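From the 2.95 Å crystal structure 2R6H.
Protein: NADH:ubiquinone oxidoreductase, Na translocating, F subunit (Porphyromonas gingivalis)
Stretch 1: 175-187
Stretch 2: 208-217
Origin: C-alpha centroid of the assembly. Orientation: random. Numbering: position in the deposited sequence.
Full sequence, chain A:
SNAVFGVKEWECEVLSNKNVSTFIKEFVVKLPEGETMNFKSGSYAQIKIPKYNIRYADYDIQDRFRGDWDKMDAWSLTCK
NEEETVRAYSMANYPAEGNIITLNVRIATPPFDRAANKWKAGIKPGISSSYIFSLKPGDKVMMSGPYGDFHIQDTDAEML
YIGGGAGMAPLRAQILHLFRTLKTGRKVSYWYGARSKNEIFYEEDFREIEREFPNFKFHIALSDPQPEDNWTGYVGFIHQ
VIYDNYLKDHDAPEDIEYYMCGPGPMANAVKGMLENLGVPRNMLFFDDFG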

# COMPACT_ATOMS: atom_id res chain seq x y z
N ILE A 175 -12.06 1.56 0.43
CA ILE A 175 -12.74 2.35 -0.60
C ILE A 175 -13.53 1.49 -1.57
O ILE A 175 -14.64 1.83 -1.94
CB ILE A 175 -11.78 3.28 -1.34
CG1 ILE A 175 -11.39 4.43 -0.43
CG2 ILE A 175 -12.44 3.83 -2.58
CD1 ILE A 175 -10.01 4.95 -0.66
N LEU A 176 -12.96 0.36 -1.97
CA LEU A 176 -13.70 -0.58 -2.80
C LEU A 176 -14.93 -1.10 -2.06
O LEU A 176 -16.00 -1.26 -2.63
CB LEU A 176 -12.81 -1.73 -3.25
CG LEU A 176 -11.89 -1.28 -4.39
CD1 LEU A 176 -10.90 -2.35 -4.75
CD2 LEU A 176 -12.73 -0.92 -5.58
N HIS A 177 -14.79 -1.34 -0.77
CA HIS A 177 -15.91 -1.86 -0.04
C HIS A 177 -16.99 -0.80 0.04
O HIS A 177 -18.16 -1.07 -0.22
CB HIS A 177 -15.50 -2.28 1.36
CG HIS A 177 -16.64 -2.74 2.21
ND1 HIS A 177 -17.10 -4.04 2.20
CD2 HIS A 177 -17.44 -2.07 3.07
CE1 HIS A 177 -18.12 -4.15 3.02
NE2 HIS A 177 -18.35 -2.96 3.57
N LEU A 178 -16.57 0.41 0.39
CA LEU A 178 -17.48 1.54 0.50
C LEU A 178 -18.32 1.80 -0.75
O LEU A 178 -19.46 2.21 -0.64
CB LEU A 178 -16.71 2.80 0.85
CG LEU A 178 -16.22 2.91 2.29
CD1 LEU A 178 -15.19 4.04 2.38
CD2 LEU A 178 -17.38 3.15 3.22
N PHE A 179 -17.75 1.56 -1.92
CA PHE A 179 -18.41 1.95 -3.17
C PHE A 179 -18.87 0.81 -4.07
O PHE A 179 -19.89 0.92 -4.75
CB PHE A 179 -17.55 2.96 -3.96
CG PHE A 179 -17.50 4.32 -3.34
CD1 PHE A 179 -18.62 5.13 -3.34
CD2 PHE A 179 -16.35 4.78 -2.73
CE1 PHE A 179 -18.60 6.38 -2.75
CE2 PHE A 179 -16.32 6.04 -2.15
CZ PHE A 179 -17.44 6.84 -2.16
N ARG A 180 -18.13 -0.30 -4.09
CA ARG A 180 -18.55 -1.43 -4.91
C ARG A 180 -19.62 -2.29 -4.23
O ARG A 180 -20.55 -2.77 -4.90
CB ARG A 180 -17.36 -2.29 -5.36
CG ARG A 180 -16.56 -1.73 -6.54
CD ARG A 180 -16.21 -2.87 -7.49
NE ARG A 180 -14.83 -2.82 -7.99
CZ ARG A 180 -14.17 -3.87 -8.49
NH1 ARG A 180 -14.76 -5.07 -8.54
NH2 ARG A 180 -12.92 -3.73 -8.92
N THR A 181 -19.53 -2.48 -2.92
CA THR A 181 -20.55 -3.27 -2.23
C THR A 181 -21.55 -2.44 -1.43
O THR A 181 -22.76 -2.64 -1.58
CB THR A 181 -19.99 -4.47 -1.40
OG1 THR A 181 -19.25 -3.99 -0.29
CG2 THR A 181 -19.10 -5.32 -2.25
N LEU A 182 -21.09 -1.53 -0.59
CA LEU A 182 -22.05 -0.73 0.16
C LEU A 182 -22.78 0.28 -0.73
O LEU A 182 -23.95 0.57 -0.49
CB LEU A 182 -21.39 -0.00 1.32
CG LEU A 182 -20.90 -0.91 2.45
CD1 LEU A 182 -20.27 -0.07 3.59
CD2 LEU A 182 -22.04 -1.78 2.95
N LYS A 183 -22.10 0.81 -1.74
CA LYS A 183 -22.66 1.87 -2.58
C LYS A 183 -23.05 3.05 -1.70
O LYS A 183 -24.19 3.48 -1.70
CB LYS A 183 -23.86 1.37 -3.38
CG LYS A 183 -23.55 0.16 -4.26
CD LYS A 183 -24.64 -0.11 -5.27
CE LYS A 183 -24.31 -1.32 -6.13
NZ LYS A 183 -25.47 -1.76 -6.97
N THR A 184 -22.07 3.57 -0.96
CA THR A 184 -22.32 4.57 0.07
C THR A 184 -22.67 5.94 -0.45
O THR A 184 -22.38 6.29 -1.60
CB THR A 184 -21.12 4.75 1.00
OG1 THR A 184 -21.42 5.78 1.95
CG2 THR A 184 -19.87 5.13 0.21
N GLY A 185 -23.28 6.73 0.42
CA GLY A 185 -23.66 8.08 0.06
C GLY A 185 -22.82 9.07 0.84
O GLY A 185 -23.03 10.28 0.76
N ARG A 186 -21.88 8.54 1.61
CA ARG A 186 -20.93 9.37 2.31
C ARG A 186 -20.05 10.13 1.31
O ARG A 186 -19.86 9.68 0.18
CB ARG A 186 -20.07 8.51 3.22
CG ARG A 186 -20.79 8.05 4.45
CD ARG A 186 -19.93 8.36 5.64
NE ARG A 186 -19.40 7.17 6.29
CZ ARG A 186 -18.38 7.17 7.13
NH1 ARG A 186 -17.73 8.30 7.40
NH2 ARG A 186 -17.99 6.03 7.68
N LYS A 187 -19.52 11.28 1.73
CA LYS A 187 -18.55 12.01 0.93
C LYS A 187 -17.14 11.53 1.25
O LYS A 187 -16.73 11.47 2.41
CB LYS A 187 -18.69 13.51 1.16
CG LYS A 187 -17.65 14.33 0.44
CD LYS A 187 -18.27 15.60 -0.13
CE LYS A 187 -17.21 16.65 -0.41
NZ LYS A 187 -16.29 16.79 0.75
N GLU A 208 -13.05 5.13 -12.41
CA GLU A 208 -14.34 4.47 -12.56
C GLU A 208 -15.30 4.88 -11.47
O GLU A 208 -16.40 5.37 -11.73
CB GLU A 208 -14.16 2.96 -12.49
CG GLU A 208 -13.69 2.31 -13.78
CD GLU A 208 -13.23 0.86 -13.56
OE1 GLU A 208 -13.25 0.40 -12.38
OE2 GLU A 208 -12.86 0.20 -14.55
N ILE A 209 -14.89 4.66 -10.23
CA ILE A 209 -15.73 5.00 -9.10
C ILE A 209 -16.17 6.44 -9.14
O ILE A 209 -17.36 6.71 -9.00
CB ILE A 209 -15.04 4.71 -7.78
CG1 ILE A 209 -14.78 3.21 -7.64
CG2 ILE A 209 -15.89 5.19 -6.63
CD1 ILE A 209 -13.87 2.88 -6.50
N GLU A 210 -15.25 7.38 -9.32
CA GLU A 210 -15.67 8.77 -9.29
C GLU A 210 -16.63 9.14 -10.43
O GLU A 210 -17.38 10.10 -10.33
CB GLU A 210 -14.47 9.73 -9.20
CG GLU A 210 -13.46 9.58 -10.32
CD GLU A 210 -12.36 10.63 -10.25
OE1 GLU A 210 -12.00 11.08 -9.12
OE2 GLU A 210 -11.84 11.01 -11.34
N ARG A 211 -16.61 8.36 -11.51
CA ARG A 211 -17.58 8.54 -12.59
C ARG A 211 -19.00 8.10 -12.21
O ARG A 211 -19.98 8.59 -12.76
CB ARG A 211 -17.13 7.81 -13.86
CG ARG A 211 -16.30 8.66 -14.80
CD ARG A 211 -16.23 8.08 -16.20
NE ARG A 211 -15.72 6.71 -16.22
CZ ARG A 211 -14.43 6.38 -16.25
NH1 ARG A 211 -13.49 7.33 -16.25
NH2 ARG A 211 -14.08 5.09 -16.27
N GLU A 212 -19.11 7.16 -11.27
CA GLU A 212 -20.39 6.64 -10.83
C GLU A 212 -20.90 7.35 -9.57
O GLU A 212 -22.10 7.41 -9.33
CB GLU A 212 -20.25 5.16 -10.52
CG GLU A 212 -21.56 4.47 -10.27
CD GLU A 212 -21.95 3.56 -11.42
OE1 GLU A 212 -21.03 2.90 -11.97
OE2 GLU A 212 -23.16 3.50 -11.75
N PHE A 213 -19.99 7.87 -8.76
CA PHE A 213 -20.36 8.52 -7.51
C PHE A 213 -19.79 9.92 -7.43
O PHE A 213 -18.59 10.11 -7.25
CB PHE A 213 -19.86 7.73 -6.31
CG PHE A 213 -20.40 6.35 -6.22
CD1 PHE A 213 -21.51 6.08 -5.44
CD2 PHE A 213 -19.80 5.31 -6.91
CE1 PHE A 213 -22.02 4.80 -5.36
CE2 PHE A 213 -20.30 4.03 -6.83
CZ PHE A 213 -21.41 3.77 -6.05
N PRO A 214 -20.66 10.92 -7.54
CA PRO A 214 -20.29 12.32 -7.33
C PRO A 214 -19.62 12.53 -5.99
O PRO A 214 -18.85 13.47 -5.84
CB PRO A 214 -21.65 13.03 -7.35
CG PRO A 214 -22.49 12.18 -8.22
CD PRO A 214 -22.06 10.77 -7.97
N ASN A 215 -19.90 11.66 -5.02
CA ASN A 215 -19.43 11.85 -3.65
C ASN A 215 -18.01 11.32 -3.38
O ASN A 215 -17.52 11.35 -2.25
CB ASN A 215 -20.43 11.29 -2.62
CG ASN A 215 -20.99 9.92 -3.01
OD1 ASN A 215 -21.44 9.72 -4.15
ND2 ASN A 215 -20.99 8.98 -2.06
N PHE A 216 -17.35 10.84 -4.43
CA PHE A 216 -15.99 10.37 -4.29
C PHE A 216 -15.02 11.11 -5.20
O PHE A 216 -15.29 11.28 -6.39
CB PHE A 216 -15.92 8.87 -4.56
CG PHE A 216 -14.53 8.35 -4.72
CD1 PHE A 216 -13.74 8.10 -3.62
CD2 PHE A 216 -14.01 8.12 -5.98
CE1 PHE A 216 -12.46 7.62 -3.76
CE2 PHE A 216 -12.73 7.64 -6.13
CZ PHE A 216 -11.96 7.39 -5.02
N LYS A 217 -13.90 11.55 -4.65
CA LYS A 217 -12.84 12.17 -5.45
C LYS A 217 -11.50 11.53 -5.15
O LYS A 217 -11.21 11.15 -4.01
CB LYS A 217 -12.78 13.67 -5.20
CG LYS A 217 -14.04 14.41 -5.57
CD LYS A 217 -14.06 14.78 -7.03
CE LYS A 217 -15.28 15.66 -7.33
NZ LYS A 217 -15.02 16.75 -8.35

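How do the two backbones meet? Each stretch enters as a helix; the first leaves as a loop, the second turns into a strand. The helix axes come no closer than 10.9 Å and cross at 42°. Farther on the chains draw together, and the CA atoms of Lys 187 and Asn 215 lie 4.7 Å apart.

What fills the space between the helices? Phe 179, with chi1 in m, points its CB toward stretch 2 and lodges its ring among Ile 209, Phe 213 and Phe 216. Its edge meets the face of Phe 213, Phe 179 CD1 lying 3.6 Å from Phe 213 CG. Ile 209, m and t, makes an off-centre CH-pi contact, Ile 209 CG2 lying 4.2 Å from the centroid of the Phe 179 ring, while Ile 209 CD1 reaches Leu 176 CD2 at 4.1 Å. Leu 176 CB points away, but its end comes nearer.

Why does Asn 215 matter? Its p rotamer aims the amide at stretch 1. Asn 215 ND2 donates to Thr 184 O at 3.1 Å and Arg 186 O at 2.6 Å, using both its hydrogens to tie down the loop.

What shapes that loop? Lys 183 leaves the helix with positive phi. Thr 184, chi1 t, then accepts a hydrogen bond at OG1 from Arg 186 N at 2.8 Å, bracing the turn that presents both carbonyls to Asn 215.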